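PDB 6W1W: motility-associated killing factor MakB from Vibrio cholerae serotype O1, which probably serves as one component of a three-component cytotoxin that structurally resembles the alpha-pore-forming toxins. Local coordinates for residues F73-T78 against I118-E123; T78-Y83 against P281-L286; Q244-T247 against A253-A256. One frame throughout, in Å; residues are numbered along the deposited sequence.

In the fold
Interaction 1 comes first along the chain. Helix 100-151 folds back beside helix 69-90 and closes a loop of 39 residues, mostly helical. Helix 69-90 is used again in interaction 2, where it meets helix 276-302 after nearly 200 residues. Interactions 1 and 2 share Thr78 and cross along the chain. Their centres are about 7 Å apart, and Ser284 makes a weak hydrogen bond to Asn122 between them. Together they tie three helices of the bundle. Interaction 3 is nested inside the loop closed by interaction 2. It joins the end of helix 233-245 to helix 251-270, about 46 Å from interaction 1 and about 49 Å from interaction 2, between centres.

Interaction 1. Residues F73-T78 against I118-E123; sequences FAQIIT and ITLTNE
Gln75 and Leu120 carry this contact, and each points its side chain at the other helix. Their alpha carbons are 8.3 Å apart. The side chains cross at about a right angle, and only the far end of Gln75 does the touching.

Most of the touching is van der Waals contact of a polar amide with leucine CB and CD1. Gln75 has CG anti to its own N (chi1 168°), and the chain stays extended beyond CG, which carries the amide across the gap. Its NE2 is 3.6 Å from Leu120 CD1. The amide carbon CD of Gln75 follows at 4.1 Å from Leu120 CB. NE2 is modelled still closer to that CB, but so short an approach is doubtful. As modelled, NE2 is nearer to the leucine than OE1.

The two helices run roughly antiparallel. They form a helical hairpin, closed over the residues from 91 to 99. The disulfide between Cys90 and Cys106 links the two arms near the turn. A hairpin of this kind fits the long helical bundle of a protein that resembles the alpha-pore-forming toxins.

The polar atoms come close without bonding. Gln75 NE2 is 3.0 Å from Leu120 O, but the angle is poor and this is not a hydrogen bond. No hydrogen bond or salt bridge joins the two segments.

The remaining contacts belong to the surroundings. Leu120 is exposed and Gln75 partly so, so this side of the hairpin lies at the surface. On the inner side Ile76 rests on Leu280 and Leu283, while Thr121 touches Ser284. Helix 276-302 thus packs beside both arms. Ile77 touches Val330 and Ile333 of helix 316-333. Just 138 Å² is buried between the segments, both sides summed.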
loop_
_atom_site.group_PDB
_atom_site.type_symbol
_atom_site.label_atom_id
_atom_site.label_comp_id
_atom_site.label_asym_id
_atom_site.label_seq_id
_atom_site.Cartn_x
_atom_site.Cartn_y
_atom_site.Cartn_z
ATOM N N PHE A 73 -5.364 -1.468 10.133
ATOM C CA PHE A 73 -4.756 -0.140 10.140
ATOM C C PHE A 73 -5.213 0.668 11.349
ATOM O O PHE A 73 -4.390 1.244 12.068
ATOM C CB PHE A 73 -5.083 0.596 8.841
ATOM C CG PHE A 73 -4.577 2.006 8.804
ATOM C CD1 PHE A 73 -5.453 3.065 8.619
ATOM C CD2 PHE A 73 -3.226 2.279 8.964
ATOM C CE1 PHE A 73 -4.995 4.367 8.585
ATOM C CE2 PHE A 73 -2.760 3.579 8.932
ATOM C CZ PHE A 73 -3.647 4.625 8.742
ATOM N N ALA A 74 -6.526 0.717 11.594
ATOM C CA ALA A 74 -7.026 1.364 12.803
ATOM C C ALA A 74 -6.503 0.682 14.059
ATOM O O ALA A 74 -6.407 1.317 15.117
ATOM C CB ALA A 74 -8.554 1.371 12.804
ATOM N N GLN A 75 -6.170 -0.605 13.969
ATOM C CA GLN A 75 -5.655 -1.313 15.136
ATOM C C GLN A 75 -4.231 -0.882 15.466
ATOM O O GLN A 75 -3.863 -0.802 16.642
ATOM C CB GLN A 75 -5.734 -2.820 14.891
ATOM C CG GLN A 75 -4.984 -3.710 15.873
ATOM C CD GLN A 75 -5.107 -5.184 15.515
ATOM O OE1 GLN A 75 -6.190 -5.661 15.173
ATOM N NE2 GLN A 75 -3.990 -5.903 15.565
ATOM N N ILE A 76 -3.423 -0.580 14.448
ATOM C CA ILE A 76 -2.060 -0.115 14.679
ATOM C C ILE A 76 -2.013 1.393 14.931
ATOM O O ILE A 76 -1.181 1.863 15.715
ATOM C CB ILE A 76 -1.172 -0.526 13.491
ATOM C CG1 ILE A 76 -0.881 -2.030 13.561
ATOM C CG2 ILE A 76 0.114 0.273 13.475
ATOM C CD1 ILE A 76 -0.051 -2.552 12.421
ATOM N N ILE A 77 -2.901 2.158 14.296
ATOM C CA ILE A 77 -3.045 3.574 14.628
ATOM C C ILE A 77 -3.343 3.731 16.112
ATOM O O ILE A 77 -2.615 4.408 16.846
ATOM C CB ILE A 77 -4.148 4.223 13.770
ATOM C CG1 ILE A 77 -3.705 4.363 12.310
ATOM C CG2 ILE A 77 -4.564 5.576 14.356
ATOM C CD1 ILE A 77 -2.854 5.571 12.029
ATOM N N THR A 78 -4.414 3.083 16.579
ATOM C CA THR A 78 -4.840 3.247 17.964
ATOM C C THR A 78 -3.857 2.635 18.958
ATOM O O THR A 78 -3.896 2.992 20.142
ATOM C CB THR A 78 -6.233 2.641 18.161
ATOM O OG1 THR A 78 -6.801 3.128 19.382
ATOM C CG2 THR A 78 -6.160 1.121 18.222
ATOM N N ILE A 118 2.465 -5.845 20.971
ATOM C CA ILE A 118 3.401 -6.651 20.189
ATOM C C ILE A 118 2.724 -7.908 19.655
ATOM O O ILE A 118 3.001 -8.342 18.532
ATOM C CB ILE A 118 4.660 -6.981 21.014
ATOM C CG1 ILE A 118 5.453 -8.121 20.376
ATOM C CG2 ILE A 118 4.311 -7.328 22.430
ATOM C CD1 ILE A 118 6.737 -8.446 21.102
ATOM N N THR A 119 1.816 -8.502 20.430
ATOM C CA THR A 119 1.089 -9.670 19.941
ATOM C C THR A 119 0.238 -9.319 18.725
ATOM O O THR A 119 0.385 -9.920 17.655
ATOM C CB THR A 119 0.231 -10.258 21.062
ATOM O OG1 THR A 119 1.065 -10.989 21.973
ATOM C CG2 THR A 119 -0.825 -11.194 20.492
ATOM N N LEU A 120 -0.647 -8.329 18.864
ATOM C CA LEU A 120 -1.541 -7.967 17.768
ATOM C C LEU A 120 -0.795 -7.413 16.558
ATOM O O LEU A 120 -1.377 -7.336 15.470
ATOM C CB LEU A 120 -2.585 -6.961 18.257
ATOM C CG LEU A 120 -3.858 -7.518 18.906
ATOM C CD1 LEU A 120 -4.567 -8.495 17.968
ATOM C CD2 LEU A 120 -3.570 -8.168 20.258
ATOM N N THR A 121 0.473 -7.028 16.718
ATOM C CA THR A 121 1.282 -6.645 15.564
ATOM C C THR A 121 1.758 -7.875 14.800
ATOM O O THR A 121 1.628 -7.943 13.573
ATOM C CB THR A 121 2.483 -5.799 15.998
ATOM O OG1 THR A 121 2.036 -4.517 16.452
ATOM C CG2 THR A 121 3.454 -5.610 14.842
ATOM N N ASN A 122 2.307 -8.861 15.515
ATOM C CA ASN A 122 2.792 -10.071 14.856
ATOM C C ASN A 122 1.659 -10.865 14.220
ATOM O O ASN A 122 1.884 -11.582 13.238
ATOM C CB ASN A 122 3.557 -10.941 15.850
ATOM C CG ASN A 122 4.874 -10.321 16.265
ATOM O OD1 ASN A 122 5.476 -9.558 15.506
ATOM N ND2 ASN A 122 5.331 -10.642 17.472
ATOM N N GLU A 123 0.446 -10.762 14.763
ATOM C CA GLU A 123 -0.703 -11.371 14.103
ATOM C C GLU A 123 -1.127 -10.576 12.875
ATOM O O GLU A 123 -1.636 -11.155 11.910
ATOM C CB GLU A 123 -1.873 -11.507 15.079
ATOM C CG GLU A 123 -1.626 -12.512 16.195
ATOM C CD GLU A 123 -2.864 -12.778 17.029
ATOM O OE1 GLU A 123 -3.913 -12.147 16.769
ATOM O OE2 GLU A 123 -2.785 -13.623 17.945
#

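Interaction 2. Residues T78-Y83 against P281-L286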
loop_
_atom_site.group_PDB
_atom_site.type_symbol
_atom_site.label_atom_id
_atom_site.label_comp_id
_atom_site.label_asym_id
_atom_site.label_seq_id
_atom_site.Cartn_x
_atom_site.Cartn_y
_atom_site.Cartn_z
ATOM N N THR A 78 -4.414 3.083 16.579
ATOM C CA THR A 78 -4.840 3.247 17.964
ATOM C C THR A 78 -3.857 2.635 18.958
ATOM O O THR A 78 -3.896 2.992 20.142
ATOM C CB THR A 78 -6.233 2.641 18.161
ATOM O OG1 THR A 78 -6.801 3.128 19.382
ATOM C CG2 THR A 78 -6.160 1.121 18.222
ATOM N N SER A 79 -2.974 1.736 18.513
ATOM C CA SER A 79 -2.036 1.115 19.446
ATOM C C SER A 79 -1.027 2.125 19.978
ATOM O O SER A 79 -0.613 2.031 21.141
ATOM C CB SER A 79 -1.321 -0.063 18.782
ATOM O OG SER A 79 -0.404 0.368 17.794
ATOM N N PHE A 80 -0.630 3.097 19.155
ATOM C CA PHE A 80 0.300 4.123 19.611
ATOM C C PHE A 80 -0.415 5.276 20.303
ATOM O O PHE A 80 0.171 5.930 21.174
ATOM C CB PHE A 80 1.128 4.646 18.435
ATOM C CG PHE A 80 2.204 3.700 17.984
ATOM C CD1 PHE A 80 1.936 2.720 17.042
ATOM C CD2 PHE A 80 3.486 3.793 18.500
ATOM C CE1 PHE A 80 2.925 1.847 16.624
ATOM C CE2 PHE A 80 4.478 2.925 18.086
ATOM C CZ PHE A 80 4.197 1.951 17.146
ATOM N N ILE A 81 -1.671 5.538 19.937
ATOM C CA ILE A 81 -2.427 6.602 20.587
ATOM C C ILE A 81 -2.845 6.185 21.991
ATOM O O ILE A 81 -2.641 6.924 22.961
ATOM C CB ILE A 81 -3.642 6.995 19.728
ATOM C CG1 ILE A 81 -3.180 7.636 18.418
ATOM C CG2 ILE A 81 -4.556 7.935 20.495
ATOM C CD1 ILE A 81 -4.318 8.023 17.502
ATOM N N ASN A 82 -3.430 4.991 22.121
ATOM C CA ASN A 82 -3.854 4.514 23.433
ATOM C C ASN A 82 -2.668 4.310 24.368
ATOM O O ASN A 82 -2.784 4.547 25.577
ATOM C CB ASN A 82 -4.654 3.214 23.287
ATOM C CG ASN A 82 -5.021 2.593 24.630
ATOM O OD1 ASN A 82 -5.855 3.124 25.366
ATOM N ND2 ASN A 82 -4.411 1.452 24.944
ATOM N N TYR A 83 -1.519 3.886 23.835
ATOM C CA TYR A 83 -0.375 3.625 24.705
ATOM C C TYR A 83 0.155 4.907 25.334
ATOM O O TYR A 83 0.549 4.911 26.506
ATOM C CB TYR A 83 0.739 2.912 23.941
ATOM C CG TYR A 83 1.921 2.576 24.823
ATOM C CD1 TYR A 83 1.866 1.520 25.723
ATOM C CD2 TYR A 83 3.086 3.325 24.772
ATOM C CE1 TYR A 83 2.940 1.214 26.541
ATOM C CE2 TYR A 83 4.167 3.026 25.585
ATOM C CZ TYR A 83 4.090 1.971 26.466
ATOM O OH TYR A 83 5.168 1.678 27.272
ATOM N N PRO A 281 7.612 -6.277 11.264
ATOM C CA PRO A 281 8.470 -6.821 12.331
ATOM C C PRO A 281 9.341 -5.769 12.991
ATOM O O PRO A 281 9.599 -5.860 14.199
ATOM C CB PRO A 281 9.311 -7.882 11.607
ATOM C CG PRO A 281 9.230 -7.523 10.165
ATOM C CD PRO A 281 7.858 -6.956 9.980
ATOM N N ALA A 282 9.808 -4.770 12.240
ATOM C CA ALA A 282 10.539 -3.674 12.866
ATOM C C ALA A 282 9.631 -2.851 13.771
ATOM O O ALA A 282 10.094 -2.299 14.775
ATOM C CB ALA A 282 11.181 -2.793 11.798
ATOM N N LEU A 283 8.339 -2.768 13.442
ATOM C CA LEU A 283 7.394 -2.112 14.340
ATOM C C LEU A 283 7.118 -2.971 15.569
ATOM O O LEU A 283 6.970 -2.447 16.679
ATOM C CB LEU A 283 6.093 -1.800 13.602
ATOM C CG LEU A 283 5.164 -0.817 14.316
ATOM C CD1 LEU A 283 5.408 0.606 13.815
ATOM C CD2 LEU A 283 3.701 -1.223 14.164
ATOM N N SER A 284 7.030 -4.292 15.389
ATOM C CA SER A 284 6.890 -5.185 16.536
ATOM C C SER A 284 8.121 -5.117 17.428
ATOM O O SER A 284 8.006 -5.084 18.659
ATOM C CB SER A 284 6.649 -6.621 16.065
ATOM O OG SER A 284 7.595 -7.516 16.626
ATOM N N LEU A 285 9.312 -5.083 16.822
ATOM C CA LEU A 285 10.536 -4.923 17.597
ATOM C C LEU A 285 10.536 -3.616 18.378
ATOM O O LEU A 285 11.173 -3.526 19.432
ATOM C CB LEU A 285 11.756 -4.997 16.677
ATOM C CG LEU A 285 13.127 -4.774 17.322
ATOM C CD1 LEU A 285 13.423 -5.840 18.370
ATOM C CD2 LEU A 285 14.225 -4.728 16.268
ATOM N N LEU A 286 9.826 -2.598 17.882
ATOM C CA LEU A 286 9.738 -1.336 18.609
ATOM C C LEU A 286 9.058 -1.530 19.956
ATOM O O LEU A 286 9.539 -1.041 20.986
ATOM C CB LEU A 286 8.991 -0.294 17.778
ATOM C CG LEU A 286 8.853 1.046 18.500
ATOM C CD1 LEU A 286 10.229 1.518 18.903
ATOM C CD2 LEU A 286 8.154 2.082 17.632
#
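Phe80 reaches across to Leu283 and Leu286 with the outer end of its ring. Its CG lies beside the backbone N (chi1 -75°), which sends the ring toward helix 276-302. Leu283 comes from the opposite direction and presents both methyls to the CZ and CE1 end of the ring. CD1 of Leu283 is 3.8 Å from Phe80 CZ, and CD2 of Leu283 is 4.0 Å from Phe80 CE1. Leu286 meets the ring differently. Its CD2 sits at the ring edge, near the plane, 3.8 Å from Phe80 CE2. The two leucines are about one helical turn apart. Both have CG anti to the backbone N, and this carries each CG toward the ring.

The two helices run in the same general direction here but well short of parallel. Other helices complete the core of the bundle round Phe80. Leu16 comes from helix 9-35, and Ile326 and Val330 from helix 316-333. The ring of Trp287 also meets that of Phe80.

No hydrogen bond crosses between the segments. The contact is wholly apolar, so it rests on close fit and on the removal of buried hydrocarbon from water.

Interaction 3. Residues Q244-T247 against A253-A256; sequences QLQT and AQAA
Gln246 and Gln254 cross, and the amide nitrogen of Gln246 meets the amide oxygen of Gln254, just where one helix ends and the next begins. Both side chains have CG beside the backbone N, with chi1 of -76° in Gln246 and nearly the same in Gln254. Both are extended beyond CG. They cross at about a right angle, and the amide planes are 46° apart. Gln246 NE2 gives a weak hydrogen bond to Gln254 OE1, 3.4 Å long with an angle of 152° at the hydrogen.

A short turn joins two successive helices, 233-245 and 251-270. Gln246 is the first residue to leave helical geometry after the former, and Gln254 lies in the first turn of the latter.

The main chain of Gln246 joins the contact too. Its O lies over the face of the Gln254 amide, 3.3 Å from Gln254 CD. Gln246 O makes no hydrogen bond here: its angle to Gln254 NE2, at 3.3 Å, is poor, and with Gln254 OE1 it brings two acceptors together.

Stronger partners hold the Gln254 amide. Its NE2 bonds to Ala249 O in the turn, and its OE1 accepts from Val204 N just after strand 193-203. Gln246 NE2 also makes a weak bond to Gly202 O of that strand.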
loop_
_atom_site.group_PDB
_atom_site.type_symbol
_atom_site.label_atom_id
_atom_site.label_comp_id
_atom_site.label_asym_id
_atom_site.label_seq_id
_atom_site.Cartn_x
_atom_site.Cartn_y
_atom_site.Cartn_z
ATOM N N GLN A 244 0.311 3.924 -32.414
ATOM C CA GLN A 244 0.983 3.412 -33.602
ATOM C C GLN A 244 1.152 1.902 -33.532
ATOM O O GLN A 244 0.959 1.201 -34.532
ATOM C CB GLN A 244 2.344 4.092 -33.764
ATOM C CG GLN A 244 2.576 4.722 -35.125
ATOM C CD GLN A 244 1.533 5.767 -35.458
ATOM O OE1 GLN A 244 1.074 5.857 -36.596
ATOM N NE2 GLN A 244 1.151 6.566 -34.465
ATOM N N LEU A 245 1.510 1.384 -32.357
ATOM C CA LEU A 245 1.787 -0.042 -32.241
ATOM C C LEU A 245 0.517 -0.878 -32.379
ATOM O O LEU A 245 0.548 -1.964 -32.969
ATOM C CB LEU A 245 2.479 -0.324 -30.909
ATOM C CG LEU A 245 3.864 0.314 -30.751
ATOM C CD1 LEU A 245 4.411 0.129 -29.344
ATOM C CD2 LEU A 245 4.825 -0.259 -31.770
ATOM N N GLN A 246 -0.610 -0.384 -31.856
ATOM C CA GLN A 246 -1.861 -1.139 -31.867
ATOM C C GLN A 246 -2.528 -1.138 -33.238
ATOM O O GLN A 246 -3.714 -1.455 -33.354
ATOM C CB GLN A 246 -2.843 -0.583 -30.837
ATOM C CG GLN A 246 -2.553 -0.935 -29.399
ATOM C CD GLN A 246 -3.653 -0.441 -28.495
ATOM O OE1 GLN A 246 -3.401 0.085 -27.410
ATOM N NE2 GLN A 246 -4.890 -0.594 -28.946
ATOM N N THR A 247 -1.785 -0.761 -34.273
ATOM C CA THR A 247 -2.278 -0.815 -35.637
ATOM C C THR A 247 -1.531 -1.826 -36.488
ATOM O O THR A 247 -1.942 -2.080 -37.624
ATOM C CB THR A 247 -2.186 0.572 -36.293
ATOM O OG1 THR A 247 -0.823 1.022 -36.279
ATOM C CG2 THR A 247 -3.065 1.581 -35.550
ATOM N N ALA A 253 -4.314 -10.376 -30.977
ATOM C CA ALA A 253 -2.959 -10.049 -30.551
ATOM C C ALA A 253 -2.923 -8.773 -29.721
ATOM O O ALA A 253 -2.133 -8.669 -28.774
ATOM C CB ALA A 253 -2.046 -9.921 -31.771
ATOM N N GLN A 254 -3.765 -7.794 -30.053
ATOM C CA GLN A 254 -3.854 -6.600 -29.219
ATOM C C GLN A 254 -4.377 -6.948 -27.832
ATOM O O GLN A 254 -3.788 -6.554 -26.818
ATOM C CB GLN A 254 -4.749 -5.552 -29.881
ATOM C CG GLN A 254 -4.112 -4.840 -31.064
ATOM C CD GLN A 254 -5.100 -3.956 -31.798
ATOM O OE1 GLN A 254 -5.595 -2.968 -31.251
ATOM N NE2 GLN A 254 -5.407 -4.319 -33.039
ATOM N N ALA A 255 -5.480 -7.702 -27.775
ATOM C CA ALA A 255 -6.028 -8.124 -26.488
ATOM C C ALA A 255 -5.038 -8.993 -25.729
ATOM O O ALA A 255 -4.934 -8.899 -24.499
ATOM C CB ALA A 255 -7.342 -8.875 -26.691
ATOM N N ALA A 256 -4.305 -9.850 -26.443
ATOM C CA ALA A 256 -3.293 -10.670 -25.787
ATOM C C ALA A 256 -2.198 -9.798 -25.189
ATOM O O ALA A 256 -1.785 -9.997 -24.039
ATOM C CB ALA A 256 -2.706 -11.676 -26.778
#